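Local coordinates for protein geranyltranstransferase (Methylococcus capsulatus, PDB 3TS7) that probably makes farnesyl diphosphate by trans-prenyl transfer in isoprenoid biosynthesis, as a magnesium-dependent member of the FPP/GGPP synthase family, at residues G205-A208 with E209-D212; E271-E274 with A275-S279. One frame throughout, in Å; residues are numbered along the deposited sequence.

Contact 1: G205-A208 with E209-D212. With PO4 (phosphate ion), chain G.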
# COMPACT_ATOMS: atom_id res chain seq x y z
N GLY B 205 19.93 -16.37 -9.22
CA GLY B 205 20.52 -16.78 -10.49
C GLY B 205 19.66 -17.59 -11.45
O GLY B 205 20.15 -18.01 -12.50
N LEU B 206 18.39 -17.82 -11.11
CA LEU B 206 17.40 -18.49 -11.98
C LEU B 206 17.43 -17.86 -13.37
O LEU B 206 17.34 -16.64 -13.48
CB LEU B 206 16.00 -18.36 -11.39
CG LEU B 206 14.86 -19.10 -12.09
CD1 LEU B 206 14.76 -20.51 -11.55
CD2 LEU B 206 13.56 -18.37 -11.86
N PRO B 207 17.62 -18.69 -14.42
CA PRO B 207 17.71 -18.18 -15.79
C PRO B 207 16.49 -17.36 -16.20
O PRO B 207 15.37 -17.64 -15.74
CB PRO B 207 17.80 -19.47 -16.62
CG PRO B 207 18.54 -20.41 -15.72
CD PRO B 207 18.00 -20.11 -14.34
N ALA B 208 16.71 -16.36 -17.05
CA ALA B 208 15.65 -15.46 -17.51
C ALA B 208 14.54 -16.22 -18.24
O ALA B 208 13.36 -15.87 -18.13
CB ALA B 208 16.23 -14.37 -18.43
N GLU B 209 14.92 -17.27 -18.97
CA GLU B 209 13.95 -18.11 -19.66
C GLU B 209 12.97 -18.79 -18.71
O GLU B 209 11.81 -18.99 -19.06
CB GLU B 209 14.60 -19.15 -20.58
CG GLU B 209 13.63 -19.70 -21.62
CD GLU B 209 14.10 -20.95 -22.35
OE1 GLU B 209 13.20 -21.75 -22.73
OE2 GLU B 209 15.32 -21.14 -22.55
N GLN B 210 13.40 -19.13 -17.50
CA GLN B 210 12.48 -19.75 -16.55
C GLN B 210 11.51 -18.74 -15.95
O GLN B 210 10.33 -19.04 -15.77
CB GLN B 210 13.24 -20.51 -15.46
CG GLN B 210 14.01 -21.71 -16.04
CD GLN B 210 14.50 -22.67 -14.98
OE1 GLN B 210 15.48 -23.38 -15.18
NE2 GLN B 210 13.83 -22.70 -13.85
N PHE B 211 12.03 -17.54 -15.63
CA PHE B 211 11.15 -16.41 -15.25
C PHE B 211 10.02 -16.28 -16.28
O PHE B 211 8.84 -16.33 -15.90
CB PHE B 211 11.91 -15.08 -15.25
CG PHE B 211 12.63 -14.76 -13.97
CD1 PHE B 211 13.97 -15.09 -13.81
CD2 PHE B 211 11.98 -14.07 -12.94
CE1 PHE B 211 14.67 -14.76 -12.63
CE2 PHE B 211 12.66 -13.73 -11.75
CZ PHE B 211 14.02 -14.08 -11.60
N ASP B 212 10.42 -16.09 -17.54
CA ASP B 212 9.49 -15.78 -18.66
C ASP B 212 8.46 -16.86 -18.87
O ASP B 212 7.29 -16.57 -19.06
CB ASP B 212 10.25 -15.54 -19.98
CG ASP B 212 11.23 -14.38 -19.90
OD1 ASP B 212 12.03 -14.22 -20.85
OD2 ASP B 212 11.23 -13.63 -18.89
P PO4 G . 15.59 -24.69 -11.49
O1 PO4 G . 15.68 -23.80 -10.26
O2 PO4 G . 15.78 -26.14 -11.07
O3 PO4 G . 14.22 -24.56 -12.14
O4 PO4 G . 16.65 -24.25 -12.48
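Phe211 N bonds weakly back to Pro207 O, and Asp212 N bonds to Ala208 O at 3.0 Å, so the backbone winds directly from the loop into the first turn of helix 208-237. Pro207 takes the N-cap position of this helix start. Its carbonyl also receives a second weak bond, from Gln210 N. The side chain of Leu206 lies just before the cap and folds back over the first turn. Its CG is anti to the backbone N (chi1 -174°), which carries the branch toward that turn; the two methyls then meet different partners. CD2 sits over one face of the Phe211 ring, offset toward the rim, in a CH-pi contact 4.1 Å from the ring centroid. CD1 meets the amide of Gln210, 3.3 Å from NE2. The same ring has Leu206 O at its edge, in plane, 3.4 Å from CE1. An alanine in place of Leu206 would probably strip the aliphatic cover from the Phe211 face and the methyl packing from beside Gln210 NE2. Leu206 also touches Cys200, and Phe211 rests on Arg197, Cys200 and Leu201, so this helix start packs on helix 177-201 and, through Leu206 and Gln210, on Ile65 of helix 53-65. Glu209 turns away from the loop to a salt bridge with Arg213. The extended chain of Gln210 carries its amide to a phosphate ion, probably from the crystallisation liquor, which Arg203 also binds. Gln210 NE2 donates to phosphate O3 at 2.6 Å in a nearly straight bond of 163°.

Contact 2: E271-E274 with A275-S279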
# COMPACT_ATOMS: atom_id res chain seq x y z
N GLU B 271 -7.77 -22.63 -25.19
CA GLU B 271 -6.53 -22.21 -25.84
C GLU B 271 -5.51 -21.62 -24.84
O GLU B 271 -4.30 -21.82 -24.95
CB GLU B 271 -6.83 -21.18 -26.94
CG GLU B 271 -5.61 -20.71 -27.74
CD GLU B 271 -5.87 -19.44 -28.55
OE1 GLU B 271 -4.93 -18.97 -29.23
OE2 GLU B 271 -7.00 -18.90 -28.50
N MET B 272 -6.02 -20.87 -23.88
CA MET B 272 -5.18 -20.32 -22.82
C MET B 272 -4.62 -21.44 -21.93
O MET B 272 -3.44 -21.43 -21.57
CB MET B 272 -6.00 -19.32 -22.00
CG MET B 272 -6.31 -17.99 -22.71
SD MET B 272 -4.77 -17.12 -23.08
CE MET B 272 -4.61 -17.32 -24.87
N HIS B 273 -5.49 -22.40 -21.60
CA HIS B 273 -5.13 -23.58 -20.83
C HIS B 273 -3.99 -24.35 -21.51
O HIS B 273 -3.02 -24.72 -20.85
CB HIS B 273 -6.35 -24.46 -20.56
CG HIS B 273 -6.13 -25.47 -19.47
ND1 HIS B 273 -7.18 -26.15 -18.87
CD2 HIS B 273 -5.00 -25.90 -18.85
CE1 HIS B 273 -6.69 -26.96 -17.95
NE2 HIS B 273 -5.38 -26.83 -17.92
N GLU B 274 -4.09 -24.54 -22.83
CA GLU B 274 -3.02 -25.16 -23.61
C GLU B 274 -1.71 -24.41 -23.56
O GLU B 274 -0.66 -25.02 -23.49
CB GLU B 274 -3.42 -25.31 -25.09
CG GLU B 274 -4.61 -26.23 -25.30
CD GLU B 274 -5.20 -26.14 -26.70
OE1 GLU B 274 -6.34 -26.60 -26.89
OE2 GLU B 274 -4.52 -25.63 -27.62
N ALA B 275 -1.79 -23.09 -23.66
CA ALA B 275 -0.60 -22.25 -23.66
C ALA B 275 0.08 -22.28 -22.27
O ALA B 275 1.30 -22.28 -22.19
CB ALA B 275 -0.95 -20.81 -24.07
N ALA B 276 -0.72 -22.33 -21.20
CA ALA B 276 -0.24 -22.52 -19.83
C ALA B 276 0.63 -23.78 -19.69
O ALA B 276 1.78 -23.72 -19.21
CB ALA B 276 -1.42 -22.56 -18.86
N LEU B 277 0.10 -24.91 -20.14
CA LEU B 277 0.81 -26.20 -20.07
C LEU B 277 2.06 -26.23 -20.93
O LEU B 277 3.09 -26.80 -20.54
CB LEU B 277 -0.12 -27.35 -20.44
CG LEU B 277 -1.28 -27.62 -19.48
CD1 LEU B 277 -2.28 -28.58 -20.11
CD2 LEU B 277 -0.77 -28.17 -18.12
N GLU B 278 1.99 -25.59 -22.10
CA GLU B 278 3.15 -25.52 -23.00
C GLU B 278 4.30 -24.65 -22.46
O GLU B 278 5.45 -24.91 -22.78
CB GLU B 278 2.74 -25.03 -24.38
CG GLU B 278 3.81 -25.26 -25.48
CD GLU B 278 4.26 -26.74 -25.63
OE1 GLU B 278 5.42 -26.95 -26.05
OE2 GLU B 278 3.49 -27.69 -25.35
N SER B 279 3.96 -23.62 -21.68
CA SER B 279 4.93 -22.81 -20.94
C SER B 279 5.82 -23.66 -20.03
O SER B 279 6.95 -23.31 -19.76
CB SER B 279 4.20 -21.77 -20.04
OG SER B 279 3.38 -20.89 -20.81
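Ala275 N, Ala276 N, Leu277 N and Glu278 N bond in turn to the carbonyls of Glu271, Met272, His273 and Glu274, the i to i+4 ladder of an alpha-helix near the end of helix 262-279. The compact part is the backbone with its small residues. Ala276 CB lies 3.3 Å from His273 O, and Ala275 CB is 3.6 Å from Met272 O. Ser279 adds a further grip: its OG donates to Ala275 O at 2.9 Å. Ser279 N bonds to the same oxygen from the opposite face of the carbonyl plane. Contact between side chains is looser. His273 CD2 and Leu277 CD1 meet obliquely at 4.0 Å, brought together because His273 has CG anti to its N (chi1 -164°) and its ring swings toward the following turn. Glu274 and Glu278 form the solvent side. Glu278 CB lies 3.5 Å from Glu274 O, but its carboxylate leads away, and that of Glu274 lies close to the like charge of Glu270. Met272, Ala275, Ala276 and Ser279 pack against helix 208-237, on Ala224, Cys220, Ile221 and His216. His273 and Leu277 instead meet helix 288-298, through Arg295, Ile298 and Arg291.

In the fold
Both contacts are local and lie toward the surface of an all-helical fold, their centres about 18 Å apart. They do not touch, though their nearest atoms come within about 6 Å. Helix 208-237 joins them: contact 1 spans the loop leading into it and its first turn, and contact 2 packs on its later residues. Arg213, the salt-bridge partner named in contact 1, also makes a weak hydrogen bond to Ser279 O of contact 2. Their chemistry differs with position. The helix start has a proline at the N-cap position, weak first bonds and an aliphatic-aromatic pair. The segment within helix 262-279 relies on regular backbone bonds and small residues against a neighbouring helix.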